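Local atomic coordinates of endoglycosidase (Bacteroides thetaiotaomicron, PDB entry 6Q64), a protein that probably hydrolyses O-glycosyl bonds as a family 18 glycoside hydrolase and takes part in the breakdown of complex N-glycans by a gut bacterium. Residues V248-Y253 with K279-V284. The protein carries 1 engineered substitution. Sequence-based numbering, arbitrary orientation.
Sequences VDHYIY and KTIITV
Lys279 NZ is gripped by three oxygens: it donates to Tyr251 OH at 2.7 Å, to Val248 O at 2.9 Å, and to the carbonyl of Ser245. A bend at chi3 (56°) swings CE toward the Tyr251 hydroxyl, and CE lies 3.4 Å from Tyr251 CZ. That hydroxyl also hydrogen-bonds the carbonyls of Ser245 and Asp274. Beyond this polar knot, residues 251-253 and 280-284 run parallel as neighbouring strands of the TIM barrel. Tyr251 N donates to Lys279 O, Ile281 N to Tyr251 O, and Tyr253 N to Ile281 O, the last at 2.9 Å. Past Tyr253 the backbone bond from Thr283 N is weak, but Thr283 OG1 reaches the same acceptor, Tyr253 O, at 2.8 Å; chi1 of 70° sets this hydroxyl between its own backbone N and carbonyl carbon. On the face shared by Ile252 and Ile281, Ile281 CD1 sits over the His250 ring, 3.8 Å from its centroid, in a CH-pi contact, while the side chains of Ile252 and Ile281 lie side by side, their CG2 methyls in contact. The other face carries Thr280, whose CG2 packs 3.4 Å from Tyr253 CE1 and whose OG1 lies in plane at the edge of the Tyr251 ring while hydrogen-bonded to Trp276 O. A phenylalanine at Tyr251 would probably leave the lysine ammonium without one of its oxygen partners and the carbonyls of Ser245 and Asp274 without this hydroxyl. The Asp249 carboxylate is salt-bridged to Arg225 instead, and the lysine charge is probably stabilised by the dipoles of neutral oxygens. These bonds join the loop before one barrel strand to the residue just ahead of the next.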
loop_
_atom_site.group_PDB
_atom_site.type_symbol
_atom_site.label_atom_id
_atom_site.label_comp_id
_atom_site.label_asym_id
_atom_site.label_seq_id
_atom_site.Cartn_x
_atom_site.Cartn_y
_atom_site.Cartn_z
ATOM N N VAL A 248 11.416 -5.192 3.810
ATOM C CA VAL A 248 10.024 -4.809 3.471
ATOM C C VAL A 248 9.526 -3.689 4.389
ATOM O O VAL A 248 9.516 -3.857 5.614
ATOM C CB VAL A 248 9.151 -6.053 3.582
ATOM C CG1 VAL A 248 7.684 -5.708 3.513
ATOM C CG2 VAL A 248 9.541 -7.035 2.504
ATOM N N ASP A 249 9.054 -2.598 3.795
ATOM C CA ASP A 249 8.856 -1.320 4.505
ATOM C C ASP A 249 7.527 -1.370 5.265
ATOM O O ASP A 249 7.431 -0.663 6.304
ATOM C CB ASP A 249 9.008 -0.170 3.511
ATOM C CG ASP A 249 10.390 -0.108 2.889
ATOM O OD1 ASP A 249 11.360 0.014 3.658
ATOM O OD2 ASP A 249 10.485 -0.210 1.645
ATOM N N HIS A 250 6.536 -2.146 4.813
ATOM C CA HIS A 250 5.238 -2.268 5.546
ATOM C C HIS A 250 4.630 -3.650 5.356
ATOM O O HIS A 250 4.773 -4.239 4.266
ATOM C CB HIS A 250 4.158 -1.279 5.078
ATOM C CG HIS A 250 4.406 0.119 5.504
ATOM N ND1 HIS A 250 5.048 1.012 4.693
ATOM C CD2 HIS A 250 4.165 0.762 6.664
ATOM C CE1 HIS A 250 5.192 2.167 5.330
ATOM N NE2 HIS A 250 4.670 2.034 6.545
ATOM N N TYR A 251 3.939 -4.099 6.395
ATOM C CA TYR A 251 3.184 -5.367 6.443
ATOM C C TYR A 251 1.716 -4.971 6.341
ATOM O O TYR A 251 1.224 -4.299 7.267
ATOM C CB TYR A 251 3.534 -6.123 7.730
ATOM C CG TYR A 251 4.991 -6.062 8.142
ATOM C CD1 TYR A 251 6.002 -6.301 7.237
ATOM C CD2 TYR A 251 5.369 -5.755 9.428
ATOM C CE1 TYR A 251 7.337 -6.204 7.591
ATOM C CE2 TYR A 251 6.699 -5.656 9.798
ATOM C CZ TYR A 251 7.693 -5.898 8.884
ATOM O OH TYR A 251 9.013 -5.832 9.223
ATOM N N ILE A 252 1.050 -5.305 5.242
ATOM C CA ILE A 252 -0.311 -4.754 4.969
ATOM C C ILE A 252 -1.298 -5.897 5.031
ATOM O O ILE A 252 -1.147 -6.870 4.241
ATOM C CB ILE A 252 -0.396 -4.023 3.612
ATOM C CG1 ILE A 252 0.760 -3.035 3.431
ATOM C CG2 ILE A 252 -1.745 -3.356 3.466
ATOM C CD1 ILE A 252 0.638 -2.183 2.196
ATOM N N TYR A 253 -2.257 -5.784 5.926
ATOM C CA TYR A 253 -3.240 -6.861 6.145
ATOM C C TYR A 253 -4.612 -6.379 5.677
ATOM O O TYR A 253 -4.985 -5.227 5.878
ATOM C CB TYR A 253 -3.257 -7.326 7.604
ATOM C CG TYR A 253 -1.944 -7.822 8.173
ATOM C CD1 TYR A 253 -0.975 -6.941 8.593
ATOM C CD2 TYR A 253 -1.692 -9.163 8.360
ATOM C CE1 TYR A 253 0.208 -7.385 9.153
ATOM C CE2 TYR A 253 -0.505 -9.622 8.894
ATOM C CZ TYR A 253 0.449 -8.732 9.310
ATOM O OH TYR A 253 1.609 -9.135 9.905
ATOM N N LYS A 279 5.183 -0.741 11.477
ATOM C CA LYS A 279 5.212 -1.001 10.021
ATOM C C LYS A 279 3.935 -1.719 9.561
ATOM O O LYS A 279 3.813 -2.033 8.355
ATOM C CB LYS A 279 6.435 -1.832 9.667
ATOM C CG LYS A 279 7.765 -1.203 10.021
ATOM C CD LYS A 279 8.927 -2.184 9.878
ATOM C CE LYS A 279 9.059 -2.812 8.516
ATOM N NZ LYS A 279 10.334 -3.560 8.422
ATOM N N THR A 280 3.020 -2.023 10.468
ATOM C CA THR A 280 1.805 -2.762 10.076
ATOM C C THR A 280 0.728 -1.755 9.643
ATOM O O THR A 280 0.512 -0.718 10.318
ATOM C CB THR A 280 1.358 -3.716 11.181
ATOM O OG1 THR A 280 2.354 -4.726 11.359
ATOM C CG2 THR A 280 0.054 -4.372 10.811
ATOM N N ILE A 281 0.081 -2.046 8.526
ATOM C CA ILE A 281 -1.083 -1.275 8.013
ATOM C C ILE A 281 -2.278 -2.222 8.006
ATOM O O ILE A 281 -2.132 -3.340 7.487
ATOM C CB ILE A 281 -0.767 -0.660 6.634
ATOM C CG1 ILE A 281 0.055 0.618 6.789
ATOM C CG2 ILE A 281 -2.030 -0.359 5.871
ATOM C CD1 ILE A 281 0.918 0.933 5.605
ATOM N N ILE A 282 -3.403 -1.803 8.579
ATOM C CA ILE A 282 -4.642 -2.621 8.545
ATOM C C ILE A 282 -5.664 -1.887 7.681
ATOM O O ILE A 282 -5.748 -0.652 7.749
ATOM C CB ILE A 282 -5.154 -2.929 9.950
ATOM C CG1 ILE A 282 -4.916 -1.775 10.930
ATOM C CG2 ILE A 282 -4.493 -4.203 10.423
ATOM C CD1 ILE A 282 -5.614 -1.950 12.277
ATOM N N THR A 283 -6.367 -2.653 6.858
ATOM C CA THR A 283 -7.205 -2.138 5.767
ATOM C C THR A 283 -8.597 -2.729 5.888
ATOM O O THR A 283 -8.785 -3.889 6.348
ATOM C CB THR A 283 -6.612 -2.435 4.390
ATOM O OG1 THR A 283 -6.706 -3.840 4.113
ATOM C CG2 THR A 283 -5.187 -1.934 4.293
ATOM N N VAL A 284 -9.531 -1.924 5.433
ATOM C CA VAL A 284 -10.964 -2.265 5.455
ATOM C C VAL A 284 -11.496 -2.317 4.007
ATOM O O VAL A 284 -10.759 -1.902 3.061
ATOM C CB VAL A 284 -11.637 -1.270 6.404
ATOM C CG1 VAL A 284 -11.728 0.109 5.786
ATOM C CG2 VAL A 284 -12.990 -1.794 6.834
#